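Local coordinates for protein aromatic amino acid beta-eliminating lyase/threonine aldolase (Exiguobacterium sibiricum, PDB 3LWS) that belongs to the beta-eliminating lyase family of pyridoxal-phosphate enzymes, which share the aminotransferase-like type I fold and carry the cofactor on a lysine, at residues G25-V34 with Y241-Y250; R257-L268 with S332-L340. All coordinates share one frame; numbering follows the deposited sequence.

Followed from the N terminus, the chain first meets contact 1, where the short helix 24-31 packs against helix 241-254. The loop closed there spans some 200 residues and takes in all seven strands of the mixed sheet of the large domain, together with Lys-206, which carries the pyridoxal phosphate. Contact 2 opens only after this loop has closed: helix 258-273, next in the chain, is joined by 257-268 to the 332-340 segment, closing a much shorter loop that contains most of the four-stranded antiparallel sheet of the C-terminal domain. The two loops are therefore in series, neither nested nor crossed. The centres of the two contacts lie about 23 Å apart, and their nearest atoms are about 6 Å apart without touching.

Contact 1: G25-V34 with Y241-Y250; sequences GVLKTAFAAV and YPYIVSADYY
In Val-245 the CG1 branch points opposite the backbone N (chi1 168°), over one face of Phe-31, while Tyr-250 has CG anti to the carbonyl carbon (chi1 -69°) and its ring extends the hydroxyl to helix 25-31. In this type I pyridoxal-phosphate fold the contact is a steep helix-helix crossing: the axes of segments 25-31 and 241-250 approach to 8.9 Å at 77°. Its small centre is Ala-30, whose CB lies 3.6 Å from Ser-246 CA. On one flank, Val-245 CG1 stands 3.8 Å from the Phe-31 ring centroid, a CH-pi contact. The same ring enters as a knob among Tyr-241, Pro-242, Val-245 and Ser-246, and its edge faces Pro-242 O and Tyr-241 CD1. On the other flank Ala-30 CA sits over Tyr-249, 4.0 Å from the ring centroid, and Thr-29 CG2 meets Tyr-249 OH at 3.5 Å. The second subunit of the dimer lies alongside; its Leu-27 packs on Phe-31. At the Val-26 end, Val-26 CG1 packs 3.6 Å from Tyr-250 CE2. Val-26 O lies at the ring's edge, near its plane, and accepts a very short hydrogen bond from Tyr-250 OH, 2.5 Å long.

Contact 2: R257-L268 with S332-L340; sequences RMGQYYEQAKQL and SVGDAYGEL
Tyr-261 runs from helix 258-268 across the backbone of Val-333 and Gly-334 to Asp-335, in the C-terminal domain of the type I fold, where the chain leaves strand 326-332 for helix 342-355. Its CB starts 3.4 Å from Val-333 O; CG, beside the backbone N and anti to the carbonyl carbon (chi1 -63°), stays near the same oxygen and carries the ring out over Val-333 and Gly-334. Gly-334 CA is 3.6 Å from the ring centroid, a CH-pi contact, with CE1 3.3 Å from Gly-334 C. Arg-257 O lies over the opposite face, toward the rim, so backbone flanks the ring on both faces. At the tip, OH donates to Asp-335 OD1 at 2.5 Å, from above the carboxylate plane, 59° out of it. Arg-257 NH1 reaches the same OD1 at 3.0 Å in a salt bridge whose hydrogen bond is weak, and Arg-254 pairs with OD2; both arginines would be expected to stabilise the ionised aspartate. Beyond the tyrosine, Val-333 CG2 lies 3.5 Å from Leu-268 CD1 and also touches Ala-265 CB. Leu-268 meets the Tyr-337 ring with both branches: CD1 above one face, toward the rim, and CD2 3.3 Å from CE1. Gln-264 comes to the edge of that ring, its amide plane turned 59° from it. A water joins the segments, donating to Gln-264 OE1 and, at 2.7 Å, to Gly-334 O, and accepting a weak bond from Gly-338 N.

Contact 1: G25-V34 with Y241-Y250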
loop_
_atom_site.group_PDB
_atom_site.type_symbol
_atom_site.label_atom_id
_atom_site.label_comp_id
_atom_site.label_asym_id
_atom_site.label_seq_id
_atom_site.Cartn_x
_atom_site.Cartn_y
_atom_site.Cartn_z
ATOM N N GLY A 25 -11.918 2.198 -14.747
ATOM C CA GLY A 25 -12.849 1.128 -15.104
ATOM C C GLY A 25 -12.442 -0.270 -14.648
ATOM O O GLY A 25 -13.309 -1.095 -14.348
ATOM N N VAL A 26 -11.134 -0.551 -14.625
ATOM C CA VAL A 26 -10.625 -1.850 -14.111
ATOM C C VAL A 26 -11.131 -2.099 -12.673
ATOM O O VAL A 26 -11.602 -3.175 -12.357
ATOM C CB VAL A 26 -9.079 -1.930 -14.197
ATOM C CG1 VAL A 26 -8.525 -3.181 -13.473
ATOM C CG2 VAL A 26 -8.607 -1.922 -15.679
ATOM N N LEU A 27 -11.068 -1.078 -11.818
ATOM C CA LEU A 27 -11.585 -1.204 -10.429
ATOM C C LEU A 27 -13.099 -1.212 -10.461
ATOM O O LEU A 27 -13.692 -2.129 -9.933
ATOM C CB LEU A 27 -11.059 -0.105 -9.484
ATOM C CG LEU A 27 -11.353 -0.165 -7.960
ATOM C CD1 LEU A 27 -10.696 -1.336 -7.233
ATOM C CD2 LEU A 27 -10.906 1.139 -7.300
ATOM N N LYS A 28 -13.726 -0.261 -11.170
ATOM C CA LYS A 28 -15.191 -0.229 -11.201
ATOM C C LYS A 28 -15.785 -1.543 -11.698
ATOM O O LYS A 28 -16.718 -2.040 -11.111
ATOM C CB LYS A 28 -15.748 0.988 -11.938
ATOM C CG LYS A 28 -15.431 2.308 -11.210
ATOM C CD LYS A 28 -16.048 3.524 -11.869
ATOM C CE LYS A 28 -17.550 3.532 -11.784
ATOM N NZ LYS A 28 -18.136 4.863 -11.956
ATOM N N THR A 29 -15.195 -2.144 -12.708
ATOM C CA THR A 29 -15.687 -3.416 -13.178
ATOM C C THR A 29 -15.593 -4.506 -12.095
ATOM O O THR A 29 -16.541 -5.249 -11.911
ATOM C CB THR A 29 -14.983 -3.899 -14.416
ATOM O OG1 THR A 29 -15.185 -2.960 -15.466
ATOM C CG2 THR A 29 -15.542 -5.267 -14.842
ATOM N N ALA A 30 -14.465 -4.604 -11.395
ATOM C CA ALA A 30 -14.322 -5.615 -10.312
ATOM C C ALA A 30 -15.384 -5.446 -9.198
ATOM O O ALA A 30 -15.807 -6.397 -8.547
ATOM C CB ALA A 30 -12.888 -5.531 -9.698
ATOM N N PHE A 31 -15.800 -4.216 -8.952
ATOM C CA PHE A 31 -16.733 -3.924 -7.862
ATOM C C PHE A 31 -18.241 -3.854 -8.208
ATOM O O PHE A 31 -19.103 -3.869 -7.291
ATOM C CB PHE A 31 -16.305 -2.642 -7.187
ATOM C CG PHE A 31 -15.243 -2.859 -6.156
ATOM C CD1 PHE A 31 -13.906 -2.963 -6.527
ATOM C CD2 PHE A 31 -15.586 -2.961 -4.817
ATOM C CE1 PHE A 31 -12.920 -3.170 -5.574
ATOM C CE2 PHE A 31 -14.614 -3.178 -3.871
ATOM C CZ PHE A 31 -13.273 -3.280 -4.256
ATOM N N ALA A 32 -18.555 -3.805 -9.494
ATOM C CA ALA A 32 -19.930 -3.474 -9.949
ATOM C C ALA A 32 -21.032 -4.389 -9.401
ATOM O O ALA A 32 -22.188 -3.982 -9.297
ATOM C CB ALA A 32 -19.983 -3.384 -11.508
ATOM N N ALA A 33 -20.681 -5.606 -9.030
ATOM C CA ALA A 33 -21.618 -6.550 -8.465
ATOM C C ALA A 33 -21.360 -6.820 -6.960
ATOM O O ALA A 33 -21.959 -7.727 -6.383
ATOM C CB ALA A 33 -21.553 -7.844 -9.265
ATOM N N VAL A 34 -20.475 -6.038 -6.339
ATOM C CA VAL A 34 -20.149 -6.217 -4.939
ATOM C C VAL A 34 -21.128 -5.376 -4.102
ATOM O O VAL A 34 -21.261 -4.171 -4.310
ATOM C CB VAL A 34 -18.648 -5.903 -4.678
ATOM C CG1 VAL A 34 -18.321 -5.897 -3.229
ATOM C CG2 VAL A 34 -17.756 -6.932 -5.421
ATOM N N TYR A 241 -9.072 -4.121 0.912
ATOM C CA TYR A 241 -10.072 -4.730 0.023
ATOM C C TYR A 241 -10.051 -4.165 -1.410
ATOM O O TYR A 241 -10.198 -4.938 -2.346
ATOM C CB TYR A 241 -11.520 -4.687 0.594
ATOM C CG TYR A 241 -12.169 -3.318 0.718
ATOM C CD1 TYR A 241 -12.896 -2.750 -0.343
ATOM C CD2 TYR A 241 -12.099 -2.604 1.897
ATOM C CE1 TYR A 241 -13.474 -1.483 -0.235
ATOM C CE2 TYR A 241 -12.715 -1.361 2.029
ATOM C CZ TYR A 241 -13.396 -0.817 0.963
ATOM O OH TYR A 241 -14.004 0.382 1.127
ATOM N N PRO A 242 -9.822 -2.839 -1.589
ATOM C CA PRO A 242 -9.872 -2.361 -2.965
ATOM C C PRO A 242 -8.933 -3.133 -3.909
ATOM O O PRO A 242 -9.268 -3.315 -5.100
ATOM C CB PRO A 242 -9.489 -0.875 -2.843
ATOM C CG PRO A 242 -9.838 -0.504 -1.473
ATOM C CD PRO A 242 -9.454 -1.744 -0.669
ATOM N N TYR A 243 -7.805 -3.615 -3.371
ATOM C CA TYR A 243 -6.938 -4.480 -4.132
ATOM C C TYR A 243 -7.281 -5.941 -4.016
ATOM O O TYR A 243 -7.011 -6.652 -4.955
ATOM C CB TYR A 243 -5.481 -4.315 -3.753
ATOM C CG TYR A 243 -4.984 -2.925 -3.962
ATOM C CD1 TYR A 243 -4.904 -2.368 -5.234
ATOM C CD2 TYR A 243 -4.558 -2.164 -2.894
ATOM C CE1 TYR A 243 -4.429 -1.073 -5.421
ATOM C CE2 TYR A 243 -4.068 -0.882 -3.080
ATOM C CZ TYR A 243 -4.020 -0.337 -4.334
ATOM O OH TYR A 243 -3.519 0.951 -4.509
ATOM N N ILE A 244 -7.864 -6.396 -2.901
ATOM C CA ILE A 244 -8.162 -7.836 -2.754
ATOM C C ILE A 244 -9.363 -8.288 -3.577
ATOM O O ILE A 244 -9.331 -9.343 -4.204
ATOM C CB ILE A 244 -8.358 -8.245 -1.268
ATOM C CG1 ILE A 244 -7.076 -8.012 -0.474
ATOM C CG2 ILE A 244 -8.693 -9.724 -1.121
ATOM C CD1 ILE A 244 -7.305 -8.070 0.988
ATOM N N VAL A 245 -10.414 -7.494 -3.576
ATOM C CA VAL A 245 -11.636 -7.809 -4.319
ATOM C C VAL A 245 -11.308 -7.814 -5.824
ATOM O O VAL A 245 -11.678 -8.747 -6.567
ATOM C CB VAL A 245 -12.695 -6.730 -4.061
ATOM C CG1 VAL A 245 -13.854 -6.853 -5.041
ATOM C CG2 VAL A 245 -13.157 -6.708 -2.551
ATOM N N SER A 246 -10.615 -6.758 -6.263
ATOM C CA SER A 246 -10.202 -6.659 -7.666
ATOM C C SER A 246 -9.273 -7.802 -8.045
ATOM O O SER A 246 -9.510 -8.455 -9.063
ATOM C CB SER A 246 -9.618 -5.294 -8.004
ATOM O OG SER A 246 -8.559 -4.902 -7.132
ATOM N N ALA A 247 -8.276 -8.098 -7.194
ATOM C CA ALA A 247 -7.339 -9.215 -7.403
ATOM C C ALA A 247 -8.045 -10.536 -7.624
ATOM O O ALA A 247 -7.785 -11.256 -8.601
ATOM C CB ALA A 247 -6.390 -9.333 -6.182
ATOM N N ASP A 248 -8.974 -10.852 -6.727
ATOM C CA ASP A 248 -9.754 -12.082 -6.828
ATOM C C ASP A 248 -10.633 -12.126 -8.075
ATOM O O ASP A 248 -10.697 -13.160 -8.726
ATOM C CB ASP A 248 -10.650 -12.244 -5.585
ATOM C CG ASP A 248 -10.886 -13.702 -5.214
ATOM O OD1 ASP A 248 -10.226 -14.592 -5.763
ATOM O OD2 ASP A 248 -11.705 -13.942 -4.346
ATOM N N TYR A 249 -11.299 -11.010 -8.389
ATOM C CA TYR A 249 -12.097 -10.885 -9.613
ATOM C C TYR A 249 -11.300 -11.146 -10.876
ATOM O O TYR A 249 -11.792 -11.860 -11.761
ATOM C CB TYR A 249 -12.731 -9.493 -9.746
ATOM C CG TYR A 249 -13.557 -9.297 -11.008
ATOM C CD1 TYR A 249 -14.930 -9.496 -11.006
ATOM C CD2 TYR A 249 -12.973 -8.873 -12.197
ATOM C CE1 TYR A 249 -15.688 -9.344 -12.173
ATOM C CE2 TYR A 249 -13.747 -8.704 -13.375
ATOM C CZ TYR A 249 -15.098 -8.939 -13.329
ATOM O OH TYR A 249 -15.856 -8.758 -14.452
ATOM N N TYR A 250 -10.108 -10.531 -11.010
ATOM C CA TYR A 250 -9.314 -10.750 -12.252
ATOM C C TYR A 250 -8.693 -12.128 -12.256
ATOM O O TYR A 250 -8.493 -12.719 -13.315
ATOM C CB TYR A 250 -8.336 -9.597 -12.520
ATOM C CG TYR A 250 -9.135 -8.374 -12.901
ATOM C CD1 TYR A 250 -9.792 -8.306 -14.127
ATOM C CD2 TYR A 250 -9.295 -7.312 -12.028
ATOM C CE1 TYR A 250 -10.559 -7.234 -14.458
ATOM C CE2 TYR A 250 -10.061 -6.231 -12.362
ATOM C CZ TYR A 250 -10.702 -6.202 -13.559
ATOM O OH TYR A 250 -11.452 -5.111 -13.904
#

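Contact 2: R257-L268 with S332-L340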
loop_
_atom_site.group_PDB
_atom_site.type_symbol
_atom_site.label_atom_id
_atom_site.label_comp_id
_atom_site.label_asym_id
_atom_site.label_seq_id
_atom_site.Cartn_x
_atom_site.Cartn_y
_atom_site.Cartn_z
ATOM N N ARG A 257 -7.085 -18.543 -18.950
ATOM C CA ARG A 257 -6.745 -17.995 -20.248
ATOM C C ARG A 257 -5.258 -17.986 -20.512
ATOM O O ARG A 257 -4.841 -17.577 -21.604
ATOM C CB ARG A 257 -7.259 -16.559 -20.381
ATOM C CG ARG A 257 -8.720 -16.421 -20.195
ATOM C CD ARG A 257 -9.150 -14.975 -20.239
ATOM N NE ARG A 257 -10.606 -14.923 -20.092
ATOM C CZ ARG A 257 -11.356 -13.820 -20.174
ATOM N NH1 ARG A 257 -10.804 -12.627 -20.409
ATOM N NH2 ARG A 257 -12.676 -13.915 -20.034
HETATM N N MSE A 258 -4.447 -18.431 -19.557
HETATM C CA MSE A 258 -2.981 -18.382 -19.729
HETATM C C MSE A 258 -2.491 -19.255 -20.875
HETATM O O MSE A 258 -1.475 -18.945 -21.515
HETATM C CB MSE A 258 -2.250 -18.754 -18.452
HETATM C CG MSE A 258 -2.623 -17.880 -17.257
HETATM SE SE MSE A 258 -2.048 -16.030 -17.511
HETATM C CE MSE A 258 -3.498 -15.202 -16.486
ATOM N N GLY A 259 -3.234 -20.325 -21.148
ATOM C CA GLY A 259 -2.927 -21.227 -22.262
ATOM C C GLY A 259 -3.082 -20.573 -23.608
ATOM O O GLY A 259 -2.206 -20.685 -24.485
ATOM N N GLN A 260 -4.198 -19.871 -23.778
ATOM C CA GLN A 260 -4.437 -19.193 -25.029
ATOM C C GLN A 260 -3.421 -18.058 -25.215
ATOM O O GLN A 260 -2.894 -17.900 -26.321
ATOM C CB GLN A 260 -5.894 -18.755 -25.175
ATOM C CG GLN A 260 -6.356 -17.574 -24.352
ATOM C CD GLN A 260 -7.850 -17.652 -24.021
ATOM O OE1 GLN A 260 -8.308 -18.588 -23.355
ATOM N NE2 GLN A 260 -8.605 -16.677 -24.483
ATOM N N TYR A 261 -3.102 -17.332 -24.135
ATOM C CA TYR A 261 -2.141 -16.206 -24.205
ATOM C C TYR A 261 -0.794 -16.733 -24.669
ATOM O O TYR A 261 -0.120 -16.105 -25.501
ATOM C CB TYR A 261 -1.953 -15.474 -22.860
ATOM C CG TYR A 261 -3.146 -14.773 -22.258
ATOM C CD1 TYR A 261 -4.225 -14.332 -23.039
ATOM C CD2 TYR A 261 -3.199 -14.535 -20.876
ATOM C CE1 TYR A 261 -5.324 -13.690 -22.446
ATOM C CE2 TYR A 261 -4.278 -13.882 -20.295
ATOM C CZ TYR A 261 -5.340 -13.466 -21.081
ATOM O OH TYR A 261 -6.397 -12.813 -20.507
ATOM N N TYR A 262 -0.423 -17.899 -24.166
ATOM C CA TYR A 262 0.815 -18.576 -24.539
ATOM C C TYR A 262 0.840 -19.029 -26.008
ATOM O O TYR A 262 1.855 -18.848 -26.723
ATOM C CB TYR A 262 1.037 -19.775 -23.593
ATOM C CG TYR A 262 2.038 -20.842 -24.022
ATOM C CD1 TYR A 262 3.350 -20.510 -24.381
ATOM C CD2 TYR A 262 1.697 -22.197 -23.975
ATOM C CE1 TYR A 262 4.264 -21.486 -24.753
ATOM C CE2 TYR A 262 2.619 -23.196 -24.329
ATOM C CZ TYR A 262 3.891 -22.834 -24.709
ATOM O OH TYR A 262 4.797 -23.791 -25.057
ATOM N N GLU A 263 -0.250 -19.639 -26.472
ATOM C CA GLU A 263 -0.296 -20.083 -27.870
ATOM C C GLU A 263 -0.214 -18.882 -28.797
ATOM O O GLU A 263 0.454 -18.939 -29.832
ATOM C CB GLU A 263 -1.552 -20.892 -28.150
ATOM C CG GLU A 263 -1.452 -22.317 -27.603
ATOM C CD GLU A 263 -0.289 -23.126 -28.205
ATOM O OE1 GLU A 263 0.064 -22.898 -29.385
ATOM O OE2 GLU A 263 0.279 -23.984 -27.491
ATOM N N GLN A 264 -0.862 -17.797 -28.386
ATOM C CA GLN A 264 -0.943 -16.593 -29.173
ATOM C C GLN A 264 0.415 -15.877 -29.270
ATOM O O GLN A 264 0.783 -15.353 -30.330
ATOM C CB GLN A 264 -2.006 -15.688 -28.565
ATOM C CG GLN A 264 -3.454 -16.143 -28.894
ATOM C CD GLN A 264 -4.520 -15.403 -28.110
ATOM O OE1 GLN A 264 -4.242 -14.509 -27.311
ATOM N NE2 GLN A 264 -5.761 -15.773 -28.343
ATOM N N ALA A 265 1.148 -15.881 -28.152
ATOM C CA ALA A 265 2.472 -15.334 -28.063
ATOM C C ALA A 265 3.400 -16.079 -28.980
ATOM O O ALA A 265 4.215 -15.484 -29.652
ATOM C CB ALA A 265 2.978 -15.412 -26.605
ATOM N N LYS A 266 3.324 -17.402 -28.959
ATOM C CA LYS A 266 4.104 -18.212 -29.895
ATOM C C LYS A 266 3.775 -17.870 -31.344
ATOM O O LYS A 266 4.682 -17.821 -32.181
ATOM C CB LYS A 266 3.915 -19.714 -29.642
ATOM C CG LYS A 266 4.753 -20.260 -28.516
ATOM C CD LYS A 266 4.742 -21.794 -28.433
ATOM C CE LYS A 266 3.375 -22.396 -28.094
ATOM N NZ LYS A 266 3.549 -23.884 -27.988
ATOM N N GLN A 267 2.507 -17.622 -31.642
ATOM C CA GLN A 267 2.111 -17.196 -32.992
ATOM C C GLN A 267 2.717 -15.834 -33.370
ATOM O O GLN A 267 3.241 -15.679 -34.475
ATOM C CB GLN A 267 0.593 -17.108 -33.117
ATOM C CG GLN A 267 -0.141 -18.419 -32.902
ATOM C CD GLN A 267 -0.382 -19.241 -34.172
ATOM O OE1 GLN A 267 0.296 -19.067 -35.207
ATOM N NE2 GLN A 267 -1.346 -20.171 -34.083
ATOM N N LEU A 268 2.625 -14.861 -32.455
ATOM C CA LEU A 268 3.170 -13.520 -32.691
ATOM C C LEU A 268 4.691 -13.591 -32.917
ATOM O O LEU A 268 5.232 -12.958 -33.820
ATOM C CB LEU A 268 2.859 -12.580 -31.526
ATOM C CG LEU A 268 1.432 -12.113 -31.390
ATOM C CD1 LEU A 268 1.226 -11.450 -30.008
ATOM C CD2 LEU A 268 1.086 -11.177 -32.553
ATOM N N SER A 332 3.893 -8.815 -23.663
ATOM C CA SER A 332 3.213 -9.805 -22.804
ATOM C C SER A 332 1.764 -9.951 -23.308
ATOM O O SER A 332 1.021 -8.980 -23.313
ATOM C CB SER A 332 3.213 -9.341 -21.354
ATOM O OG SER A 332 4.551 -9.290 -20.822
ATOM N N VAL A 333 1.365 -11.142 -23.741
ATOM C CA VAL A 333 0.025 -11.310 -24.354
ATOM C C VAL A 333 -1.065 -11.466 -23.275
ATOM O O VAL A 333 -0.917 -12.236 -22.278
ATOM C CB VAL A 333 -0.003 -12.485 -25.405
ATOM C CG1 VAL A 333 -1.454 -12.782 -25.928
ATOM C CG2 VAL A 333 0.906 -12.202 -26.587
ATOM N N GLY A 334 -2.175 -10.756 -23.505
ATOM C CA GLY A 334 -3.348 -10.743 -22.638
ATOM C C GLY A 334 -4.623 -10.627 -23.464
ATOM O O GLY A 334 -4.652 -11.041 -24.621
ATOM N N ASP A 335 -5.652 -10.002 -22.898
ATOM C CA ASP A 335 -6.978 -9.959 -23.528
ATOM C C ASP A 335 -6.999 -9.119 -24.804
ATOM O O ASP A 335 -7.811 -9.365 -25.678
ATOM C CB ASP A 335 -8.037 -9.437 -22.542
ATOM C CG ASP A 335 -8.482 -10.486 -21.543
ATOM O OD1 ASP A 335 -8.256 -11.691 -21.775
ATOM O OD2 ASP A 335 -9.072 -10.103 -20.525
ATOM N N ALA A 336 -6.090 -8.156 -24.938
ATOM C CA ALA A 336 -6.111 -7.267 -26.082
ATOM C C ALA A 336 -5.953 -7.951 -27.440
ATOM O O ALA A 336 -6.741 -7.658 -28.359
ATOM C CB ALA A 336 -5.108 -6.141 -25.913
ATOM N N TYR A 337 -4.983 -8.865 -27.558
ATOM C CA TYR A 337 -4.726 -9.570 -28.796
ATOM C C TYR A 337 -5.966 -10.293 -29.317
ATOM O O TYR A 337 -6.273 -10.219 -30.497
ATOM C CB TYR A 337 -3.611 -10.599 -28.656
ATOM C CG TYR A 337 -3.221 -11.266 -29.964
ATOM C CD1 TYR A 337 -2.571 -10.549 -30.949
ATOM C CD2 TYR A 337 -3.503 -12.606 -30.208
ATOM C CE1 TYR A 337 -2.208 -11.135 -32.138
ATOM C CE2 TYR A 337 -3.132 -13.210 -31.383
ATOM C CZ TYR A 337 -2.483 -12.459 -32.348
ATOM O OH TYR A 337 -2.095 -12.983 -33.542
ATOM N N GLY A 338 -6.653 -11.003 -28.433
ATOM C CA GLY A 338 -7.844 -11.778 -28.819
ATOM C C GLY A 338 -9.024 -10.943 -29.285
ATOM O O GLY A 338 -9.990 -11.477 -29.793
ATOM N N GLU A 339 -8.951 -9.626 -29.101
ATOM C CA GLU A 339 -9.982 -8.706 -29.616
ATOM C C GLU A 339 -9.631 -8.204 -31.029
ATOM O O GLU A 339 -10.386 -7.453 -31.636
ATOM C CB GLU A 339 -10.196 -7.561 -28.606
ATOM C CG GLU A 339 -10.899 -8.059 -27.277
ATOM C CD GLU A 339 -10.794 -7.113 -26.083
ATOM O OE1 GLU A 339 -10.573 -5.898 -26.296
ATOM O OE2 GLU A 339 -10.939 -7.585 -24.911
ATOM N N LEU A 340 -8.484 -8.601 -31.554
ATOM C CA LEU A 340 -8.125 -8.284 -32.942
ATOM C C LEU A 340 -8.636 -9.380 -33.839
ATOM O O LEU A 340 -8.223 -10.537 -33.702
ATOM C CB LEU A 340 -6.614 -8.180 -33.113
ATOM C CG LEU A 340 -5.882 -7.289 -32.109
ATOM C CD1 LEU A 340 -4.427 -7.224 -32.505
ATOM C CD2 LEU A 340 -6.512 -5.895 -32.012
HETATM O O HOH W 1 -5.891 -12.878 -26.117
#